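PDB 7L15: T cell receptor gamma chain from Monodelphis domestica, which pairs with the T cell receptor mu chain to form the marsupial gamma mu T cell receptor, which probably recognises antigen. Local coordinates for residues A67-R71 with L82-Q88; D91-H96 with E109-V115; L170-G175 with Q186-T191. One frame throughout, in Å; residues are numbered along the deposited sequence.

Contact 1. Residues A67-R71 with L82-Q88; sequences ADKVR and LIVSDLQ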
loop_
_atom_site.group_PDB
_atom_site.type_symbol
_atom_site.label_atom_id
_atom_site.label_comp_id
_atom_site.label_asym_id
_atom_site.label_seq_id
_atom_site.Cartn_x
_atom_site.Cartn_y
_atom_site.Cartn_z
ATOM N N ALA B 67 -22.885 -16.546 11.343
ATOM C CA ALA B 67 -21.822 -17.512 11.604
ATOM C C ALA B 67 -21.700 -18.539 10.488
ATOM O O ALA B 67 -20.639 -19.159 10.348
ATOM C CB ALA B 67 -22.066 -18.214 12.940
ATOM N N ASP B 68 -22.763 -18.734 9.695
ATOM C CA ASP B 68 -22.666 -19.562 8.495
ATOM C C ASP B 68 -21.802 -18.905 7.425
ATOM O O ASP B 68 -21.217 -19.599 6.588
ATOM C CB ASP B 68 -24.051 -19.825 7.907
ATOM C CG ASP B 68 -24.956 -20.587 8.842
ATOM O OD1 ASP B 68 -24.646 -20.687 10.049
ATOM O OD2 ASP B 68 -25.991 -21.088 8.355
ATOM N N LYS B 69 -21.725 -17.576 7.428
ATOM C CA LYS B 69 -21.035 -16.826 6.385
ATOM C C LYS B 69 -19.574 -16.550 6.738
ATOM O O LYS B 69 -18.697 -16.730 5.891
ATOM C CB LYS B 69 -21.793 -15.516 6.114
ATOM C CG LYS B 69 -21.235 -14.642 4.990
ATOM C CD LYS B 69 -21.322 -15.313 3.629
ATOM C CE LYS B 69 -20.683 -14.449 2.538
ATOM N NZ LYS B 69 -20.704 -15.159 1.236
ATOM N N VAL B 70 -19.292 -16.120 7.970
ATOM C CA VAL B 70 -17.931 -15.855 8.431
ATOM C C VAL B 70 -17.748 -16.489 9.800
ATOM O O VAL B 70 -18.641 -16.424 10.650
ATOM C CB VAL B 70 -17.613 -14.346 8.504
ATOM C CG1 VAL B 70 -17.462 -13.789 7.123
ATOM C CG2 VAL B 70 -18.714 -13.606 9.283
ATOM N N ARG B 71 -16.575 -17.076 10.019
ATOM C CA ARG B 71 -16.311 -17.849 11.224
ATOM C C ARG B 71 -14.804 -17.906 11.420
ATOM O O ARG B 71 -14.076 -18.261 10.486
ATOM C CB ARG B 71 -16.902 -19.264 11.098
ATOM C CG ARG B 71 -16.935 -20.083 12.383
ATOM C CD ARG B 71 -17.379 -21.530 12.115
ATOM N NE ARG B 71 -16.363 -22.285 11.380
ATOM C CZ ARG B 71 -15.299 -22.847 11.948
ATOM N NH1 ARG B 71 -14.425 -23.509 11.204
ATOM N NH2 ARG B 71 -15.108 -22.738 13.260
ATOM N N LEU B 82 -9.733 -16.929 9.379
ATOM C CA LEU B 82 -11.088 -16.515 9.043
ATOM C C LEU B 82 -11.548 -17.272 7.804
ATOM O O LEU B 82 -10.886 -17.224 6.761
ATOM C CB LEU B 82 -11.154 -15.004 8.794
ATOM C CG LEU B 82 -12.458 -14.447 8.212
ATOM C CD1 LEU B 82 -13.581 -14.521 9.239
ATOM C CD2 LEU B 82 -12.281 -13.021 7.695
ATOM N N ILE B 83 -12.684 -17.952 7.906
ATOM C CA ILE B 83 -13.277 -18.644 6.771
ATOM C C ILE B 83 -14.496 -17.867 6.316
ATOM O O ILE B 83 -15.376 -17.549 7.127
ATOM C CB ILE B 83 -13.653 -20.094 7.109
ATOM C CG1 ILE B 83 -12.396 -20.917 7.377
ATOM C CG2 ILE B 83 -14.464 -20.699 5.960
ATOM C CD1 ILE B 83 -12.626 -22.418 7.328
ATOM N N VAL B 84 -14.539 -17.556 5.020
ATOM C CA VAL B 84 -15.659 -16.873 4.397
ATOM C C VAL B 84 -16.285 -17.864 3.428
ATOM O O VAL B 84 -15.653 -18.268 2.443
ATOM C CB VAL B 84 -15.210 -15.585 3.696
ATOM C CG1 VAL B 84 -16.408 -14.805 3.171
ATOM C CG2 VAL B 84 -14.425 -14.739 4.663
ATOM N N SER B 85 -17.509 -18.289 3.723
ATOM C CA SER B 85 -18.157 -19.337 2.949
ATOM C C SER B 85 -18.994 -18.742 1.823
ATOM O O SER B 85 -19.310 -17.545 1.812
ATOM C CB SER B 85 -19.051 -20.207 3.842
ATOM O OG SER B 85 -18.358 -20.637 4.997
ATOM N N ASP B 86 -19.354 -19.610 0.878
ATOM C CA ASP B 86 -20.319 -19.331 -0.185
ATOM C C ASP B 86 -20.051 -17.965 -0.809
ATOM O O ASP B 86 -20.907 -17.082 -0.853
ATOM C CB ASP B 86 -21.758 -19.433 0.336
ATOM C CG ASP B 86 -22.800 -19.272 -0.773
ATOM O OD1 ASP B 86 -22.732 -20.022 -1.772
ATOM O OD2 ASP B 86 -23.682 -18.391 -0.656
ATOM N N LEU B 87 -18.818 -17.815 -1.276
ATOM C CA LEU B 87 -18.338 -16.538 -1.776
ATOM C C LEU B 87 -19.236 -15.999 -2.879
ATOM O O LEU B 87 -19.710 -16.745 -3.741
ATOM C CB LEU B 87 -16.907 -16.704 -2.280
ATOM C CG LEU B 87 -15.969 -16.943 -1.095
ATOM C CD1 LEU B 87 -14.577 -17.326 -1.561
ATOM C CD2 LEU B 87 -15.918 -15.695 -0.202
ATOM N N GLN B 88 -19.487 -14.691 -2.821
ATOM C CA GLN B 88 -20.145 -13.928 -3.872
ATOM C C GLN B 88 -19.244 -12.762 -4.253
ATOM O O GLN B 88 -18.361 -12.369 -3.485
ATOM C CB GLN B 88 -21.509 -13.404 -3.418
ATOM C CG GLN B 88 -22.422 -14.483 -2.807
ATOM C CD GLN B 88 -22.797 -15.564 -3.801
ATOM O OE1 GLN B 88 -22.968 -15.302 -4.996
ATOM N NE2 GLN B 88 -22.906 -16.800 -3.316
#
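The side chain of Lys-69 runs along segment 82-88, bent at chi2 (p) and otherwise extended, passing Val-84 (CE to CG1 4.3 Å) and ending over the turn that follows it. The adjoining strands 70-75 and 79-84 are the D and E strands of the immunoglobulin V-set domain, and this is the open end of their hairpin, where the D strand starts and the E strand finishes. Although the CA-to-CB bond of Lys-69 points away from the other segment, the long chain brings NZ back to donate a hydrogen bond to Ser-85 O at 2.8 Å. The same ammonium forms a salt bridge with Asp-91, so the residue just before the D strand is bound both to the backbone after the E strand and to the turn ahead of the F strand, in the place of the Arg/Lys-Asp salt bridge familiar from V domains.

From Lys-69 onward the backbones pair as antiparallel strands. Val-70 and Val-84 form a non-hydrogen-bonded pair with CA atoms 4.7 Å apart, and their side chains meet at 4.0 Å between CG1 of Val-70 and CG2 of Val-84. Leu-82 joins them, its CD1 4.1 Å from Val-70 CB, and Leu-50 of the facing sheet packs on both Val-70 and Leu-82, which places these residues in the sandwich core. Arg-71 and Ile-83 point to the other face. They form a hydrogen-bonded pair, with Ile-83 N to Arg-71 O at 2.9 Å nearly straight and Arg-71 N to Ile-83 O longer at 3.2 Å. One further backbone bond extends the ladder: Ser-85 N donates to Lys-69 O at 2.9 Å.

Contact 2. Residues D91-H96 with E109-V115; sequences DSGVYH and EGTRLIV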
loop_
_atom_site.group_PDB
_atom_site.type_symbol
_atom_site.label_atom_id
_atom_site.label_comp_id
_atom_site.label_asym_id
_atom_site.label_seq_id
_atom_site.Cartn_x
_atom_site.Cartn_y
_atom_site.Cartn_z
ATOM N N ASP B 91 -18.442 -10.062 -1.868
ATOM C CA ASP B 91 -17.526 -10.298 -0.756
ATOM C C ASP B 91 -16.111 -9.788 -1.013
ATOM O O ASP B 91 -15.323 -9.749 -0.064
ATOM C CB ASP B 91 -17.449 -11.790 -0.433
ATOM C CG ASP B 91 -18.772 -12.352 -0.007
ATOM O OD1 ASP B 91 -19.511 -11.630 0.696
ATOM O OD2 ASP B 91 -19.088 -13.496 -0.392
ATOM N N SER B 92 -15.760 -9.445 -2.261
ATOM C CA SER B 92 -14.417 -8.962 -2.552
ATOM C C SER B 92 -14.083 -7.742 -1.702
ATOM O O SER B 92 -14.927 -6.872 -1.473
ATOM C CB SER B 92 -14.295 -8.591 -4.041
ATOM O OG SER B 92 -14.699 -9.676 -4.843
ATOM N N GLY B 93 -12.837 -7.671 -1.257
ATOM C CA GLY B 93 -12.336 -6.524 -0.527
ATOM C C GLY B 93 -11.095 -6.936 0.244
ATOM O O GLY B 93 -10.601 -8.053 0.101
ATOM N N VAL B 94 -10.600 -6.015 1.065
ATOM C CA VAL B 94 -9.418 -6.284 1.879
ATOM C C VAL B 94 -9.845 -6.614 3.300
ATOM O O VAL B 94 -10.591 -5.851 3.936
ATOM C CB VAL B 94 -8.438 -5.102 1.851
ATOM C CG1 VAL B 94 -7.126 -5.474 2.562
ATOM C CG2 VAL B 94 -8.167 -4.693 0.419
ATOM N N TYR B 95 -9.367 -7.752 3.801
ATOM C CA TYR B 95 -9.704 -8.255 5.124
ATOM C C TYR B 95 -8.488 -8.120 6.032
ATOM O O TYR B 95 -7.423 -8.685 5.746
ATOM C CB TYR B 95 -10.156 -9.709 5.045
ATOM C CG TYR B 95 -11.478 -9.906 4.342
ATOM C CD1 TYR B 95 -11.621 -9.612 2.995
ATOM C CD2 TYR B 95 -12.591 -10.398 5.029
ATOM C CE1 TYR B 95 -12.819 -9.787 2.346
ATOM C CE2 TYR B 95 -13.807 -10.563 4.380
ATOM C CZ TYR B 95 -13.909 -10.249 3.033
ATOM O OH TYR B 95 -15.095 -10.410 2.340
ATOM N N HIS B 96 -8.646 -7.380 7.121
ATOM C CA HIS B 96 -7.576 -7.130 8.073
ATOM C C HIS B 96 -7.915 -7.803 9.392
ATOM O O HIS B 96 -9.025 -7.637 9.906
ATOM C CB HIS B 96 -7.398 -5.636 8.333
ATOM C CG HIS B 96 -7.060 -4.828 7.117
ATOM N ND1 HIS B 96 -5.768 -4.496 6.786
ATOM C CD2 HIS B 96 -7.848 -4.244 6.184
ATOM C CE1 HIS B 96 -5.771 -3.759 5.691
ATOM N NE2 HIS B 96 -7.021 -3.603 5.298
ATOM N N GLU B 109 -1.658 -6.182 7.813
ATOM C CA GLU B 109 -1.544 -5.535 6.521
ATOM C C GLU B 109 -2.700 -5.896 5.585
ATOM O O GLU B 109 -2.904 -5.208 4.592
ATOM C CB GLU B 109 -0.182 -5.916 5.907
ATOM C CG GLU B 109 0.509 -4.806 5.142
ATOM C CD GLU B 109 1.888 -5.219 4.641
ATOM O OE1 GLU B 109 1.953 -5.936 3.617
ATOM O OE2 GLU B 109 2.900 -4.847 5.281
ATOM N N GLY B 110 -3.446 -6.960 5.862
ATOM C CA GLY B 110 -4.600 -7.294 5.057
ATOM C C GLY B 110 -4.349 -8.295 3.945
ATOM O O GLY B 110 -3.284 -8.286 3.324
ATOM N N THR B 111 -5.318 -9.171 3.698
ATOM C CA THR B 111 -5.317 -10.030 2.529
ATOM C C THR B 111 -6.482 -9.639 1.630
ATOM O O THR B 111 -7.595 -9.399 2.112
ATOM C CB THR B 111 -5.421 -11.503 2.927
ATOM O OG1 THR B 111 -4.253 -11.885 3.665
ATOM C CG2 THR B 111 -5.491 -12.378 1.702
ATOM N N ARG B 112 -6.240 -9.556 0.328
ATOM C CA ARG B 112 -7.299 -9.161 -0.589
ATOM C C ARG B 112 -8.034 -10.398 -1.095
ATOM O O ARG B 112 -7.444 -11.271 -1.742
ATOM C CB ARG B 112 -6.772 -8.336 -1.761
ATOM C CG ARG B 112 -7.898 -7.938 -2.740
ATOM C CD ARG B 112 -7.423 -7.023 -3.878
ATOM N NE ARG B 112 -7.264 -5.641 -3.441
ATOM C CZ ARG B 112 -8.270 -4.776 -3.311
ATOM N NH1 ARG B 112 -9.518 -5.159 -3.577
ATOM N NH2 ARG B 112 -8.031 -3.531 -2.907
ATOM N N LEU B 113 -9.324 -10.460 -0.798
ATOM C CA LEU B 113 -10.197 -11.496 -1.314
ATOM C C LEU B 113 -10.776 -11.014 -2.639
ATOM O O LEU B 113 -11.377 -9.938 -2.709
ATOM C CB LEU B 113 -11.297 -11.801 -0.298
ATOM C CG LEU B 113 -12.299 -12.866 -0.685
ATOM C CD1 LEU B 113 -11.562 -14.186 -0.885
ATOM C CD2 LEU B 113 -13.383 -12.989 0.395
ATOM N N ILE B 114 -10.584 -11.793 -3.690
ATOM C CA ILE B 114 -11.104 -11.456 -5.005
ATOM C C ILE B 114 -12.052 -12.561 -5.419
ATOM O O ILE B 114 -11.632 -13.711 -5.589
ATOM C CB ILE B 114 -9.983 -11.286 -6.038
ATOM C CG1 ILE B 114 -8.983 -10.234 -5.567
ATOM C CG2 ILE B 114 -10.582 -10.961 -7.416
ATOM C CD1 ILE B 114 -7.706 -10.209 -6.378
ATOM N N VAL B 115 -13.325 -12.224 -5.570
ATOM C CA VAL B 115 -14.324 -13.168 -6.037
ATOM C C VAL B 115 -14.769 -12.701 -7.409
ATOM O O VAL B 115 -15.187 -11.550 -7.577
ATOM C CB VAL B 115 -15.508 -13.278 -5.066
ATOM C CG1 VAL B 115 -16.388 -14.495 -5.423
ATOM C CG2 VAL B 115 -14.981 -13.387 -3.645
#
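Tyr-95, in the m rotamer, lays its ring back along its own segment so that OH donates a short hydrogen bond to Asp-91 O at 2.5 Å. The ring also reaches the opposing strand, where its CE1 lies 3.7 Å from CB of Leu-113. Leu-113 adopts chi1 t and chi2 p, and its CD2 comes within 3.7 Å of Tyr-95 OH. With Thr-111 these side chains point into the sandwich, where Leu-23 packs on Tyr-95 and Thr-111.

On the other face Val-94, chi1 t, sets CG2 over one face of the Arg-112 guanidinium, 3.5 Å from NH2. His-96, chi1 m, has a sideways CA-to-CB bond, but its ring comes close to Gly-110, with ND1 3.5 Å from Gly-110 CA; ND1 is hydrogen-bonded to Gly-108, and the ring meets Trp-53 of the mu chain edge-to-face. A CB on Gly-110 would clash with both His-96 CE1 and Val-94 CG1.

Gly-93 with Leu-113 and Tyr-95 with Thr-111 are hydrogen-bonded antiparallel pairs (Gly-93 N to Leu-113 O 3.1 Å, Tyr-95 N to Thr-111 O 3.0 Å). Beyond them Ser-92, chi1 m, substitutes its side chain for a backbone acceptor: Val-115 N donates to Ser-92 OG at 3.0 Å. Asp-91, held by Gln-88 and Lys-69, opens the Asp-Ser-Gly-Val-Tyr-His sequence, which with its tyrosine corner marks the entry to the F strand, paired with G, of an immunoglobulin V domain.

Contact 3. Residues L170-G175 with Q186-T191; sequences LDAQFG and QVSWLT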
loop_
_atom_site.group_PDB
_atom_site.type_symbol
_atom_site.label_atom_id
_atom_site.label_comp_id
_atom_site.label_asym_id
_atom_site.label_seq_id
_atom_site.Cartn_x
_atom_site.Cartn_y
_atom_site.Cartn_z
ATOM N N LEU B 170 14.354 -0.670 1.919
ATOM C CA LEU B 170 14.933 0.560 1.408
ATOM C C LEU B 170 13.875 1.393 0.687
ATOM O O LEU B 170 12.807 0.901 0.294
ATOM C CB LEU B 170 16.093 0.239 0.473
ATOM C CG LEU B 170 17.137 -0.622 1.172
ATOM C CD1 LEU B 170 18.083 -1.265 0.180
ATOM C CD2 LEU B 170 17.895 0.213 2.201
ATOM N N ASP B 171 14.188 2.676 0.517
ATOM C CA ASP B 171 13.249 3.635 -0.068
ATOM C C ASP B 171 13.322 3.495 -1.588
ATOM O O ASP B 171 14.014 4.239 -2.292
ATOM C CB ASP B 171 13.567 5.050 0.413
ATOM C CG ASP B 171 12.594 6.102 -0.129
ATOM O OD1 ASP B 171 11.363 5.942 0.026
ATOM O OD2 ASP B 171 13.071 7.112 -0.692
ATOM N N ALA B 172 12.606 2.495 -2.098
ATOM C CA ALA B 172 12.518 2.261 -3.531
ATOM C C ALA B 172 11.311 2.994 -4.122
ATOM O O ALA B 172 10.375 3.361 -3.419
ATOM C CB ALA B 172 12.425 0.763 -3.829
ATOM N N GLN B 173 11.339 3.206 -5.432
ATOM C CA GLN B 173 10.179 3.735 -6.142
ATOM C C GLN B 173 9.393 2.582 -6.742
ATOM O O GLN B 173 9.983 1.638 -7.276
ATOM C CB GLN B 173 10.596 4.690 -7.263
ATOM C CG GLN B 173 10.910 6.090 -6.837
ATOM C CD GLN B 173 12.239 6.181 -6.138
ATOM O OE1 GLN B 173 13.291 6.062 -6.765
ATOM N NE2 GLN B 173 12.202 6.388 -4.828
ATOM N N PHE B 174 8.066 2.672 -6.696
ATOM C CA PHE B 174 7.201 1.624 -7.231
ATOM C C PHE B 174 6.245 2.230 -8.236
ATOM O O PHE B 174 5.572 3.211 -7.930
ATOM C CB PHE B 174 6.409 0.930 -6.120
ATOM C CG PHE B 174 7.267 0.456 -4.993
ATOM C CD1 PHE B 174 7.615 1.313 -3.960
ATOM C CD2 PHE B 174 7.770 -0.835 -4.986
ATOM C CE1 PHE B 174 8.433 0.885 -2.921
ATOM C CE2 PHE B 174 8.589 -1.271 -3.952
ATOM C CZ PHE B 174 8.914 -0.410 -2.915
ATOM N N GLY B 175 6.182 1.656 -9.421
ATOM C CA GLY B 175 5.175 2.059 -10.379
ATOM C C GLY B 175 3.831 1.431 -10.077
ATOM O O GLY B 175 3.691 0.544 -9.235
ATOM N N GLN B 186 4.315 -4.870 -13.015
ATOM C CA GLN B 186 4.713 -3.742 -12.181
ATOM C C GLN B 186 6.223 -3.636 -12.184
ATOM O O GLN B 186 6.916 -4.649 -12.078
ATOM C CB GLN B 186 4.233 -3.884 -10.732
ATOM C CG GLN B 186 4.593 -2.689 -9.884
ATOM C CD GLN B 186 4.230 -2.865 -8.424
ATOM O OE1 GLN B 186 4.579 -3.866 -7.808
ATOM N NE2 GLN B 186 3.527 -1.881 -7.860
ATOM N N VAL B 187 6.735 -2.414 -12.297
ATOM C CA VAL B 187 8.171 -2.177 -12.210
ATOM C C VAL B 187 8.462 -1.461 -10.896
ATOM O O VAL B 187 7.687 -0.613 -10.462
ATOM C CB VAL B 187 8.686 -1.381 -13.429
ATOM C CG1 VAL B 187 8.208 0.012 -13.389
ATOM C CG2 VAL B 187 10.182 -1.394 -13.471
ATOM N N SER B 188 9.555 -1.828 -10.241
ATOM C CA SER B 188 10.079 -1.008 -9.155
ATOM C C SER B 188 11.561 -0.779 -9.375
ATOM O O SER B 188 12.225 -1.519 -10.107
ATOM C CB SER B 188 9.873 -1.641 -7.781
ATOM O OG SER B 188 10.815 -2.665 -7.577
ATOM N N TRP B 189 12.092 0.250 -8.729
ATOM C CA TRP B 189 13.492 0.558 -8.971
ATOM C C TRP B 189 14.110 1.253 -7.764
ATOM O O TRP B 189 13.425 1.920 -6.986
ATOM C CB TRP B 189 13.657 1.397 -10.239
ATOM C CG TRP B 189 13.036 2.781 -10.257
ATOM C CD1 TRP B 189 13.691 3.971 -10.076
ATOM C CD2 TRP B 189 11.673 3.121 -10.559
ATOM N NE1 TRP B 189 12.818 5.023 -10.218
ATOM C CE2 TRP B 189 11.577 4.533 -10.526
ATOM C CE3 TRP B 189 10.526 2.374 -10.852
ATOM C CZ2 TRP B 189 10.375 5.213 -10.771
ATOM C CZ3 TRP B 189 9.331 3.050 -11.092
ATOM C CH2 TRP B 189 9.268 4.456 -11.052
ATOM N N LEU B 190 15.417 1.080 -7.617
ATOM C CA LEU B 190 16.135 1.527 -6.430
ATOM C C LEU B 190 17.382 2.282 -6.869
ATOM O O LEU B 190 18.305 1.696 -7.448
ATOM C CB LEU B 190 16.490 0.344 -5.537
ATOM C CG LEU B 190 17.401 0.611 -4.333
ATOM C CD1 LEU B 190 16.629 1.297 -3.222
ATOM C CD2 LEU B 190 18.051 -0.676 -3.832
ATOM N N THR B 191 17.397 3.580 -6.598
ATOM C CA THR B 191 18.531 4.445 -6.876
ATOM C C THR B 191 19.334 4.614 -5.592
ATOM O O THR B 191 18.779 5.017 -4.569
ATOM C CB THR B 191 18.030 5.789 -7.398
ATOM O OG1 THR B 191 17.215 5.557 -8.560
ATOM C CG2 THR B 191 19.192 6.696 -7.737
HETATM O O HOH W 1 15.215 4.706 -4.866
#
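This is an antiparallel pairing at one edge of the four-stranded sheet of the C1-set domain, between the start of strand 173-180 and strand 183-193. Gln-173 and Trp-189 exchange backbone hydrogen bonds, N to O 2.9 Å each way, and Gly-175 N donates to Val-187 O at 2.9 Å. Past that bond, Gln-186 NE2 reaches Gly-175 O at 2.8 Å.

Gln-173 CB lies over one face of the Trp-189 indole, 3.7 Å from the centroid of the six-membered ring, in a CH-pi contact; Trp-189 NE1 is hydrogen-bonded to Ser-188 OG of the mu chain. On the sheet face opposite Gln-173 and Trp-189, Phe-174 CD2 lies 3.6 Å from CB of Ser-188 in this chain. Nearer the inverse gamma turn at Asp-171, Leu-170 CB packs on Leu-190 CD1 at 3.9 Å, while one water joins Asp-171 O, Gln-173 OE1 and Thr-191 N. Strands D and E here belong to the A-B-E-D sheet, through which T cell receptor constant domains pair, and Trp-189 is on its mu-facing side.

Overall arrangement
The three contacts follow one another along the chain, each closing before the next opens, and each joins the two strands of one beta hairpin. Contacts 1 and 2 share the V domain, with centres 13 Å apart, but belong to different sheets of its sandwich. They touch through the Lys-69 to Asp-91 salt bridge and through the packing of Leu-82 on Tyr-95 and Leu-87 on Leu-113. Contact 3 lies in the C domain, its centre 24 Å from that of contact 2 and 37 Å from that of contact 1, and touches neither. Contacts 2 and 3 both meet the mu chain, so pairing of the receptor engages both domains, whereas the mu chain does not touch contact 1.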